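Local coordinates for glutathione S-transferase (Bombyx mori, PDB 5ZFG), which metabolises the insecticide diazinon as a glutathione transferase of the silkworm, at the interface of chains A and B. Coordinates in Å, arbitrary orientation; residue numbers count along the deposited sequence, not the author numbering. Chains: chain A/B, Glutathione S-transferase.

Contact 1: the interface of chains A and B. Residues chain A 72, 96-97, 100, 103; chain B 66, 68-69, 72, 103.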
ATOM      1  N   GLN A  72       9.879  -2.727  -3.231  1.00  4.48           N
ATOM      2  CA  GLN A  72      10.064  -1.942  -4.451  1.00  4.34           C
ATOM      3  C   GLN A  72      11.463  -1.322  -4.513  1.00  5.80           C
ATOM      4  O   GLN A  72      12.096  -1.294  -5.581  1.00  6.85           O
ATOM      5  CB  GLN A  72       8.970  -0.874  -4.526  1.00  4.91           C
ATOM      6  CG  GLN A  72       7.581  -1.507  -4.734  1.00  5.79           C
ATOM      7  CD  GLN A  72       6.420  -0.603  -4.354  1.00 12.55           C
ATOM      8  OE1 GLN A  72       6.527   0.230  -3.455  1.00  6.07           O
ATOM      9  NE2 GLN A  72       5.284  -0.789  -5.027  1.00 11.10           N
ATOM     10  N   ASN A  96       2.289  -3.763  -8.579  1.00  5.53           N
ATOM     11  CA  ASN A  96       1.929  -2.749  -7.595  1.00  6.39           C
ATOM     12  C   ASN A  96       0.532  -2.981  -7.049  1.00  6.02           C
ATOM     13  O   ASN A  96       0.307  -2.842  -5.841  1.00  4.24           O
ATOM     14  CB  ASN A  96       2.028  -1.357  -8.207  1.00  5.14           C
ATOM     15  CG  ASN A  96       3.475  -0.898  -8.402  1.00  4.65           C
ATOM     16  OD1 ASN A  96       4.423  -1.493  -7.864  1.00  5.68           O
ATOM     17  ND2 ASN A  96       3.650   0.169  -9.182  1.00  6.66           N
ATOM     18  N   HIS A  97      -0.415  -3.334  -7.921  1.00  5.91           N
ATOM     19  CA  HIS A  97      -1.765  -3.618  -7.456  1.00  5.84           C
ATOM     20  C   HIS A  97      -1.768  -4.762  -6.450  1.00  6.42           C
ATOM     21  O   HIS A  97      -2.379  -4.671  -5.373  1.00  4.14           O
ATOM     22  CB  HIS A  97      -2.689  -3.982  -8.616  1.00  6.46           C
ATOM     23  CG  HIS A  97      -4.003  -4.479  -8.117  1.00  7.95           C
ATOM     24  ND1 HIS A  97      -4.218  -5.804  -7.804  1.00  9.56           N
ATOM     25  CD2 HIS A  97      -5.106  -3.809  -7.705  1.00  9.89           C
ATOM     26  CE1 HIS A  97      -5.425  -5.939  -7.283  1.00 12.30           C
ATOM     27  NE2 HIS A  97      -5.984  -4.743  -7.211  1.00 10.99           N
ATOM     28  N   CYS A 100      -0.573  -3.687  -3.077  1.00  5.26           N
ATOM     29  CA  CYS A 100      -1.602  -2.923  -2.377  1.00  5.40           C
ATOM     30  C   CYS A 100      -2.736  -3.824  -1.898  1.00  3.17           C
ATOM     31  O   CYS A 100      -3.240  -3.657  -0.783  1.00  6.33           O
ATOM     32  CB  CYS A 100      -2.165  -1.831  -3.295  1.00  5.07           C
ATOM     33  SG  CYS A 100      -1.012  -0.508  -3.678  1.00  9.44           S
ATOM     34  N   LEU A 103      -1.852  -5.603   1.245  1.00  4.95           N
ATOM     35  CA  LEU A 103      -1.802  -4.713   2.400  1.00  6.62           C
ATOM     36  C   LEU A 103      -3.199  -4.259   2.813  1.00 10.48           C
ATOM     37  O   LEU A 103      -3.524  -4.240   4.011  1.00 12.09           O
ATOM     38  CB  LEU A 103      -0.919  -3.501   2.075  1.00  7.66           C
ATOM     39  CG  LEU A 103      -0.880  -2.297   3.036  1.00  8.76           C
ATOM     40  CD1 LEU A 103      -0.487  -2.723   4.434  1.00 14.76           C
ATOM     41  CD2 LEU A 103       0.098  -1.215   2.544  1.00 11.91           C
TER
ATOM     42  N   GLU B  66      -7.058  -0.114  -6.715  1.00  6.92           N
ATOM     43  CA  GLU B  66      -6.120   0.387  -5.707  1.00  6.36           C
ATOM     44  C   GLU B  66      -5.545   1.746  -6.105  1.00  6.63           C
ATOM     45  O   GLU B  66      -4.673   1.832  -6.981  1.00  5.64           O
ATOM     46  CB  GLU B  66      -4.991  -0.626  -5.441  1.00  5.60           C
ATOM     47  CG  GLU B  66      -5.500  -1.907  -4.790  1.00  7.37           C
ATOM     48  CD  GLU B  66      -5.775  -1.770  -3.301  1.00  8.41           C
ATOM     49  OE1 GLU B  66      -5.464  -0.719  -2.701  1.00 11.52           O
ATOM     50  OE2 GLU B  66      -6.308  -2.738  -2.702  1.00 12.76           O
ATOM     51  N   ASN B  68      -3.404   3.842  -4.889  1.00  5.43           N
ATOM     52  CA  ASN B  68      -1.948   4.011  -4.899  1.00  5.62           C
ATOM     53  C   ASN B  68      -1.335   3.433  -6.170  1.00  4.94           C
ATOM     54  O   ASN B  68      -0.480   4.061  -6.803  1.00  5.05           O
ATOM     55  CB  ASN B  68      -1.317   3.350  -3.680  1.00  4.50           C
ATOM     56  CG  ASN B  68      -1.523   4.140  -2.422  1.00  8.41           C
ATOM     57  OD1 ASN B  68      -2.105   5.222  -2.440  1.00  6.70           O
ATOM     58  ND2 ASN B  68      -1.071   3.586  -1.300  1.00  6.87           N
ATOM     59  N   ALA B  69      -1.761   2.232  -6.553  1.00  3.09           N
ATOM     60  CA  ALA B  69      -1.252   1.623  -7.782  1.00  2.97           C
ATOM     61  C   ALA B  69      -1.690   2.408  -9.016  1.00  4.46           C
ATOM     62  O   ALA B  69      -0.939   2.504  -9.996  1.00  4.95           O
ATOM     63  CB  ALA B  69      -1.736   0.179  -7.872  1.00  4.02           C
ATOM     64  N   GLN B  72       0.658   5.371  -9.301  1.00  3.99           N
ATOM     65  CA  GLN B  72       1.958   4.961  -9.835  1.00  5.35           C
ATOM     66  C   GLN B  72       1.882   4.667 -11.332  1.00  6.64           C
ATOM     67  O   GLN B  72       2.790   5.032 -12.098  1.00  6.56           O
ATOM     68  CB  GLN B  72       2.455   3.747  -9.045  1.00  4.31           C
ATOM     69  CG  GLN B  72       2.766   4.126  -7.585  1.00  5.66           C
ATOM     70  CD  GLN B  72       2.796   2.942  -6.635  1.00 13.32           C
ATOM     71  OE1 GLN B  72       2.085   1.961  -6.828  1.00  6.34           O
ATOM     72  NE2 GLN B  72       3.620   3.044  -5.585  1.00 11.72           N
ATOM     73  N   LEU B 103      -1.984   4.653   3.274  1.00  5.14           N
ATOM     74  CA  LEU B 103      -2.910   3.529   3.177  1.00  6.11           C
ATOM     75  C   LEU B 103      -2.947   2.725   4.470  1.00 10.17           C
ATOM     76  O   LEU B 103      -4.030   2.341   4.939  1.00 11.23           O
ATOM     77  CB  LEU B 103      -2.503   2.625   2.009  1.00  8.02           C
ATOM     78  CG  LEU B 103      -3.232   1.279   1.823  1.00  8.53           C
ATOM     79  CD1 LEU B 103      -4.736   1.466   1.662  1.00 12.94           C
ATOM     80  CD2 LEU B 103      -2.685   0.532   0.616  1.00 13.15           C
TER
HETATM   81  O   HOH W   1       1.272   0.880 -10.777  1.00  4.89           O
HETATM   82  O   HOH W   2       2.162   0.176  -4.674  1.00 13.36           O
HETATM   83  O   HOH W   3       4.170   1.476  -2.794  1.00 13.58           O
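Helix 89-114 of chain A packs against the first turns of helix 67-78 of chain B and against B:Glu66, the loop residue just before it. The two copies of helix 89-114 touch each other, and the two copies of helix 67-78 face each other through water. A:Cys100 has 68 Å² hidden, more than any other residue of the patch. Its SG stays beside its own backbone N (chi1 -69°) and points at CB of B:Asn68, 3.9 Å away. B:Glu66 folds back at chi2 (-78°), and its carboxylate lies alongside A:Cys100, with OE1 3.5 Å from CB. Its CG also meets the imidazole CD2 of A:His97 at 3.5 Å, the two side chains crossing at about a right angle. An alanine in place of B:Glu66 would probably leave a gap beside A:Cys100 and take away the CG that packs on CD2 of A:His97. The methyl of B:Ala69 sits on the backbone of A:His97, CB to CA 3.8 Å. A:Leu103 and B:Leu103 reach tip to tip, CD2 to CD2 3.8 Å. Waters link the chains at the other end. One joins the amide ND2 of A:Asn96 (2.9 Å) to the carbonyl O of B:Ala69. Two more, bonded to each other, bridge the side-chain amides of A:Gln72 and B:Gln72; the second lies 2.7 Å from OE1 of A:Gln72. The site lies where the two subunits meet about a two-fold axis, probably the biological dimer usual for cytosolic glutathione transferases.

Contact 2: the interface of chains A and B. Residues chain A 49, 51, 64-66; chain B 97, 101, 142.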
ATOM      1  N   ASN A  49      12.261   4.064  12.364  1.00 13.38           N
ATOM      2  CA  ASN A  49      10.867   3.967  11.942  1.00 11.36           C
ATOM      3  C   ASN A  49       9.960   4.637  12.963  1.00  9.04           C
ATOM      4  O   ASN A  49       9.564   4.012  13.958  1.00 11.63           O
ATOM      5  CB  ASN A  49      10.429   2.521  11.739  1.00  8.65           C
ATOM      6  CG  ASN A  49       9.034   2.441  11.175  1.00 10.04           C
ATOM      7  OD1 ASN A  49       8.514   3.449  10.694  1.00 11.08           O
ATOM      8  ND2 ASN A  49       8.427   1.261  11.198  1.00  7.58           N
ATOM      9  N   GLN A  51       6.933   4.952  12.866  1.00 12.23           N
ATOM     10  CA  GLN A  51       5.701   4.182  12.981  1.00  8.88           C
ATOM     11  C   GLN A  51       5.792   3.034  13.989  1.00 13.10           C
ATOM     12  O   GLN A  51       4.756   2.460  14.340  1.00 13.15           O
ATOM     13  CB  GLN A  51       5.309   3.642  11.597  1.00 11.47           C
ATOM     14  CG  GLN A  51       5.043   4.744  10.572  1.00 11.31           C
ATOM     15  CD  GLN A  51       5.007   4.213   9.140  1.00  8.58           C
ATOM     16  OE1 GLN A  51       5.862   4.551   8.332  1.00 13.65           O
ATOM     17  NE2 GLN A  51       4.028   3.362   8.841  1.00  8.52           N
ATOM     18  N   LEU A  64      14.152   3.040   5.727  1.00 13.32           N
ATOM     19  CA  LEU A  64      12.929   2.865   4.952  1.00  8.78           C
ATOM     20  C   LEU A  64      12.061   1.810   5.627  1.00 10.37           C
ATOM     21  O   LEU A  64      12.471   0.653   5.742  1.00  7.88           O
ATOM     22  CB  LEU A  64      13.275   2.473   3.507  1.00  5.99           C
ATOM     23  CG  LEU A  64      12.080   2.219   2.591  1.00  8.14           C
ATOM     24  CD1 LEU A  64      11.357   3.538   2.330  1.00 10.55           C
ATOM     25  CD2 LEU A  64      12.532   1.582   1.291  1.00  7.37           C
ATOM     26  N   SER A  65      10.863   2.202   6.078  1.00  6.83           N
ATOM     27  CA  SER A  65       9.887   1.236   6.566  1.00  7.09           C
ATOM     28  C   SER A  65       8.825   0.996   5.492  1.00  4.81           C
ATOM     29  O   SER A  65       8.951   1.492   4.361  1.00  5.89           O
ATOM     30  CB  SER A  65       9.250   1.714   7.872  1.00  7.63           C
ATOM     31  OG  SER A  65       8.427   2.851   7.667  1.00  9.19           O
ATOM     32  N   GLU A  66       7.754   0.265   5.873  1.00  6.33           N
ATOM     33  CA  GLU A  66       6.705  -0.264   4.997  1.00  5.33           C
ATOM     34  C   GLU A  66       7.257  -1.327   4.053  1.00  7.36           C
ATOM     35  O   GLU A  66       7.950  -1.005   3.076  1.00  4.85           O
ATOM     36  CB  GLU A  66       6.023   0.855   4.191  1.00  6.04           C
ATOM     37  CG  GLU A  66       5.229   1.824   5.059  1.00  6.07           C
ATOM     38  CD  GLU A  66       3.876   1.284   5.503  1.00  7.57           C
ATOM     39  OE1 GLU A  66       3.438   0.213   5.015  1.00 11.93           O
ATOM     40  OE2 GLU A  66       3.226   1.947   6.344  1.00 11.75           O
TER
ATOM     41  N   HIS B  97       6.981   5.006   0.077  1.00  5.89           N
ATOM     42  CA  HIS B  97       6.738   4.874   1.506  1.00  5.12           C
ATOM     43  C   HIS B  97       5.550   5.720   1.942  1.00  6.65           C
ATOM     44  O   HIS B  97       4.662   5.254   2.670  1.00  5.55           O
ATOM     45  CB  HIS B  97       7.952   5.299   2.320  1.00  5.40           C
ATOM     46  CG  HIS B  97       7.623   5.358   3.773  1.00  7.43           C
ATOM     47  ND1 HIS B  97       7.068   6.472   4.362  1.00 10.48           N
ATOM     48  CD2 HIS B  97       7.621   4.389   4.719  1.00  7.44           C
ATOM     49  CE1 HIS B  97       6.784   6.203   5.625  1.00 11.56           C
ATOM     50  NE2 HIS B  97       7.114   4.946   5.868  1.00  8.78           N
ATOM     51  N   PHE B 101       2.262   4.544   3.807  1.00  4.11           N
ATOM     52  CA  PHE B 101       1.967   5.111   5.123  1.00  4.33           C
ATOM     53  C   PHE B 101       0.562   5.699   5.158  1.00  6.58           C
ATOM     54  O   PHE B 101      -0.168   5.525   6.136  1.00  7.83           O
ATOM     55  CB  PHE B 101       3.023   6.179   5.458  1.00  5.86           C
ATOM     56  CG  PHE B 101       2.646   7.102   6.620  1.00  6.53           C
ATOM     57  CD1 PHE B 101       2.507   6.604   7.895  1.00  9.01           C
ATOM     58  CD2 PHE B 101       2.479   8.470   6.415  1.00  7.06           C
ATOM     59  CE1 PHE B 101       2.169   7.438   8.970  1.00  9.15           C
ATOM     60  CE2 PHE B 101       2.137   9.321   7.479  1.00  9.25           C
ATOM     61  CZ  PHE B 101       1.986   8.796   8.757  1.00 10.08           C
ATOM     62  N   TYR B 142       8.067  12.943  10.079  1.00 15.14           N
ATOM     63  CA  TYR B 142       8.658  12.712   8.765  1.00 17.97           C
ATOM     64  C   TYR B 142       9.023  14.032   8.090  1.00 14.97           C
ATOM     65  O   TYR B 142      10.118  14.168   7.530  1.00 16.85           O
ATOM     66  CB  TYR B 142       7.704  11.888   7.892  1.00 15.67           C
ATOM     67  CG  TYR B 142       7.815  10.375   8.089  1.00 16.09           C
ATOM     68  CD1 TYR B 142       9.051   9.722   7.998  1.00 14.67           C
ATOM     69  CD2 TYR B 142       6.688   9.605   8.373  1.00 10.86           C
ATOM     70  CE1 TYR B 142       9.149   8.328   8.183  1.00 13.16           C
ATOM     71  CE2 TYR B 142       6.779   8.227   8.573  1.00  9.98           C
ATOM     72  CZ  TYR B 142       8.007   7.592   8.455  1.00 14.25           C
ATOM     73  OH  TYR B 142       8.104   6.217   8.648  1.00 13.14           O
TER
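The imidazole of B:His97 presents its edge to chain A. The side-chain oxygen of A:Gln51 lies at that edge, nearly in the ring plane, and the amide is turned 68° to the ring. NE2 of B:His97 gives a hydrogen bond to OE1 of A:Gln51 at 2.8 Å. The carbonyl carbon of A:Ser65 also lies in plane at the edge. The ring of B:Tyr142 stands steeply to the same amide. Its phenol OH donates to OE1 of A:Gln51, also at 2.8 Å, in the carbonyl plane and on a lone pair. One amide oxygen thus takes two donors from two helices of the partner. The rim of B:Phe101 comes obliquely to this amide: CD1 of B:Phe101 lies 3.7 Å from CD of A:Gln51. The amide NH2 goes the other way: NE2 of A:Gln51 donates to OE2 of A:Glu66, 3.0 Å away and 159° at the hydrogen. These bonds fix the rotation of the amide. The chain of A:Gln51 runs extended beyond CG (chi2 165°), which carries the amide across to B:His97. A:Ser65 OG makes a weak bond to NE2 of B:His97 at 3.1 Å. A:Leu64 CD1 rests on CB of the histidine at 3.8 Å. In the fold, the loop after helix 43-48 and the end of strand 62-65 with the loop residue A:Glu66 after it, all in the thioredoxin-like N-terminal domain of chain A, face helices 89-114 and 126-146 in the helical C-terminal domain of chain B.

Contact 3: the interface of chains A and B. Residues chain A 97, 101, 105, 138, 142; chain B 49-51.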
ATOM      1  N   HIS A  97      -0.415  -3.334  -7.921  1.00  5.91           N
ATOM      2  CA  HIS A  97      -1.765  -3.618  -7.456  1.00  5.84           C
ATOM      3  C   HIS A  97      -1.768  -4.762  -6.450  1.00  6.42           C
ATOM      4  O   HIS A  97      -2.379  -4.671  -5.373  1.00  4.14           O
ATOM      5  CB  HIS A  97      -2.689  -3.982  -8.616  1.00  6.46           C
ATOM      6  CG  HIS A  97      -4.003  -4.479  -8.117  1.00  7.95           C
ATOM      7  ND1 HIS A  97      -4.218  -5.804  -7.804  1.00  9.56           N
ATOM      8  CD2 HIS A  97      -5.106  -3.809  -7.705  1.00  9.89           C
ATOM      9  CE1 HIS A  97      -5.425  -5.939  -7.283  1.00 12.30           C
ATOM     10  NE2 HIS A  97      -5.984  -4.743  -7.211  1.00 10.99           N
ATOM     11  N   PHE A 101      -3.169  -4.760  -2.754  1.00  5.70           N
ATOM     12  CA  PHE A 101      -4.251  -5.686  -2.409  1.00  5.27           C
ATOM     13  C   PHE A 101      -3.887  -6.525  -1.188  1.00  7.65           C
ATOM     14  O   PHE A 101      -4.723  -6.750  -0.306  1.00  8.03           O
ATOM     15  CB  PHE A 101      -4.559  -6.580  -3.622  1.00  7.26           C
ATOM     16  CG  PHE A 101      -5.429  -7.791  -3.311  1.00  8.28           C
ATOM     17  CD1 PHE A 101      -6.720  -7.636  -2.835  1.00  9.72           C
ATOM     18  CD2 PHE A 101      -4.946  -9.081  -3.524  1.00  8.44           C
ATOM     19  CE1 PHE A 101      -7.521  -8.739  -2.561  1.00 10.27           C
ATOM     20  CE2 PHE A 101      -5.739 -10.199  -3.243  1.00  9.34           C
ATOM     21  CZ  PHE A 101      -7.029 -10.021  -2.768  1.00 10.34           C
ATOM     22  N   SER A 105      -6.251  -5.586   2.051  1.00  6.38           N
ATOM     23  CA  SER A 105      -7.377  -6.513   2.014  0.63  9.37           C
ATOM     24  C   SER A 105      -7.003  -7.951   2.360  1.00 11.16           C
ATOM     25  O   SER A 105      -7.526  -8.519   3.327  1.00  9.85           O
ATOM     26  CB  SER A 105      -8.028  -6.476   0.622  0.63 12.32           C
ATOM     27  OG  SER A 105      -8.412  -5.155   0.271  0.63 14.08           O
ATOM     28  N   VAL A 138     -11.408 -13.383  -4.154  1.00 15.87           N
ATOM     29  CA  VAL A 138     -10.888 -12.296  -4.978  1.00 12.02           C
ATOM     30  C   VAL A 138      -9.546 -12.686  -5.597  1.00  9.27           C
ATOM     31  O   VAL A 138      -9.338 -12.529  -6.808  1.00 13.33           O
ATOM     32  CB  VAL A 138     -10.798 -10.990  -4.162  1.00 11.69           C
ATOM     33  CG1 VAL A 138      -9.970  -9.931  -4.902  1.00 11.53           C
ATOM     34  CG2 VAL A 138     -12.186 -10.446  -3.862  1.00 15.55           C
ATOM     35  N   TYR A 142      -8.586 -13.038  -9.509  1.00 13.61           N
ATOM     36  CA  TYR A 142      -7.479 -12.399 -10.211  1.00 15.62           C
ATOM     37  C   TYR A 142      -6.643 -13.429 -10.965  1.00 13.27           C
ATOM     38  O   TYR A 142      -6.295 -13.220 -12.133  1.00 16.14           O
ATOM     39  CB  TYR A 142      -6.618 -11.599  -9.225  1.00 14.72           C
ATOM     40  CG  TYR A 142      -7.145 -10.202  -8.911  1.00 14.31           C
ATOM     41  CD1 TYR A 142      -7.444  -9.293  -9.932  1.00 15.43           C
ATOM     42  CD2 TYR A 142      -7.354  -9.797  -7.591  1.00  9.34           C
ATOM     43  CE1 TYR A 142      -7.927  -8.007  -9.634  1.00 13.72           C
ATOM     44  CE2 TYR A 142      -7.848  -8.528  -7.288  1.00 10.60           C
ATOM     45  CZ  TYR A 142      -8.119  -7.632  -8.318  1.00 14.91           C
ATOM     46  OH  TYR A 142      -8.603  -6.365  -8.030  1.00 13.19           O
TER
ATOM     47  N   ASN B  49     -13.394  -4.364 -11.018  1.00 12.91           N
ATOM     48  CA  ASN B  49     -12.732  -4.424  -9.718  1.00 10.55           C
ATOM     49  C   ASN B  49     -13.405  -5.486  -8.860  1.00  8.24           C
ATOM     50  O   ASN B  49     -14.397  -5.202  -8.170  1.00 10.86           O
ATOM     51  CB  ASN B  49     -12.760  -3.079  -9.000  1.00  9.53           C
ATOM     52  CG  ASN B  49     -11.976  -3.132  -7.712  1.00  9.48           C
ATOM     53  OD1 ASN B  49     -11.243  -4.094  -7.497  1.00 10.79           O
ATOM     54  ND2 ASN B  49     -12.102  -2.116  -6.867  1.00  8.82           N
ATOM     55  N   PRO B  50     -12.875  -6.710  -8.841  1.00 12.15           N
ATOM     56  CA  PRO B  50     -13.469  -7.757  -7.990  1.00 14.05           C
ATOM     57  C   PRO B  50     -13.469  -7.415  -6.508  1.00  9.78           C
ATOM     58  O   PRO B  50     -14.194  -8.056  -5.736  1.00 12.92           O
ATOM     59  CB  PRO B  50     -12.597  -8.987  -8.284  1.00 13.19           C
ATOM     60  CG  PRO B  50     -11.308  -8.434  -8.772  1.00 21.15           C
ATOM     61  CD  PRO B  50     -11.668  -7.177  -9.542  1.00 13.81           C
ATOM     62  N   GLN B  51     -12.701  -6.404  -6.083  1.00 14.38           N
ATOM     63  CA  GLN B  51     -12.722  -5.959  -4.695  1.00  9.26           C
ATOM     64  C   GLN B  51     -13.930  -5.082  -4.361  1.00 11.13           C
ATOM     65  O   GLN B  51     -14.166  -4.822  -3.177  1.00 10.55           O
ATOM     66  CB  GLN B  51     -11.415  -5.209  -4.370  1.00 11.27           C
ATOM     67  CG  GLN B  51     -10.148  -6.052  -4.526  1.00 11.50           C
ATOM     68  CD  GLN B  51      -8.870  -5.198  -4.594  1.00 10.35           C
ATOM     69  OE1 GLN B  51      -8.191  -5.175  -5.618  1.00 14.05           O
ATOM     70  NE2 GLN B  51      -8.563  -4.479  -3.508  1.00  9.54           N
TER
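B:Gln51 and B:Pro50, from the loop after helix 43-48, press onto helices 89-114 and 126-146 of chain A. This is the symmetry twin of the A:Gln51 contact: a loop of one subunit docks on the helical domain of the other. B:Gln51 has 60 Å² hidden, B:Pro50 51 Å² and A:Val138 38 Å². B:Pro50 lies over one face of the A:Tyr142 ring. Its CG is 3.7 Å from the ring centroid, a CH-pi contact. It is displaced toward the rim and is close to CZ, the carbon that bears the hydroxyl. The bonds to OE1 of B:Gln51, from OH of A:Tyr142 at 2.7 Å and from NE2 of A:His97, repeat those of the twin. So one tyrosine uses its face for B:Pro50 and its hydroxyl for B:Gln51. A:Val138 sends its two methyls to different places. CG1, placed opposite the backbone N (chi1 167°), meets CG of B:Gln51 at 3.9 Å. CG2 faces the backbone O of B:Pro50 at 3.6 Å. The ring of A:Phe101 approaches the B:Gln51 amide obliquely, the planes 58° apart, and touches it with CD1. The amide is thus gripped at its oxygen and packed along its carbon chain, which should resist turning. The loop carries a brace of its own. The backbone N of B:Gln51 bonds to OD1 of B:Asn49 at 3.1 Å, and this N lies above the carbonyl plane of the asparagine, 67° out of it.

Contacts 2 and 3 are matching ends of one two-fold interface, about 24 Å apart between the centres of their C-alpha atoms. Contact 1 lies between them, about 15 Å from contact 2 and 11 Å from contact 3. A:His97 belongs to both contact 1 and contact 3. Helix 89-114 runs through all three. The ends pair the N-terminal domain of one subunit with the C-terminal domain of the other; the middle does the same and also brings the two copies of helix 89-114 together. A:Glu66 and B:Glu66, expected at the glutathione sites by family resemblance, reach this interface too, so dimer formation may help shape those sites.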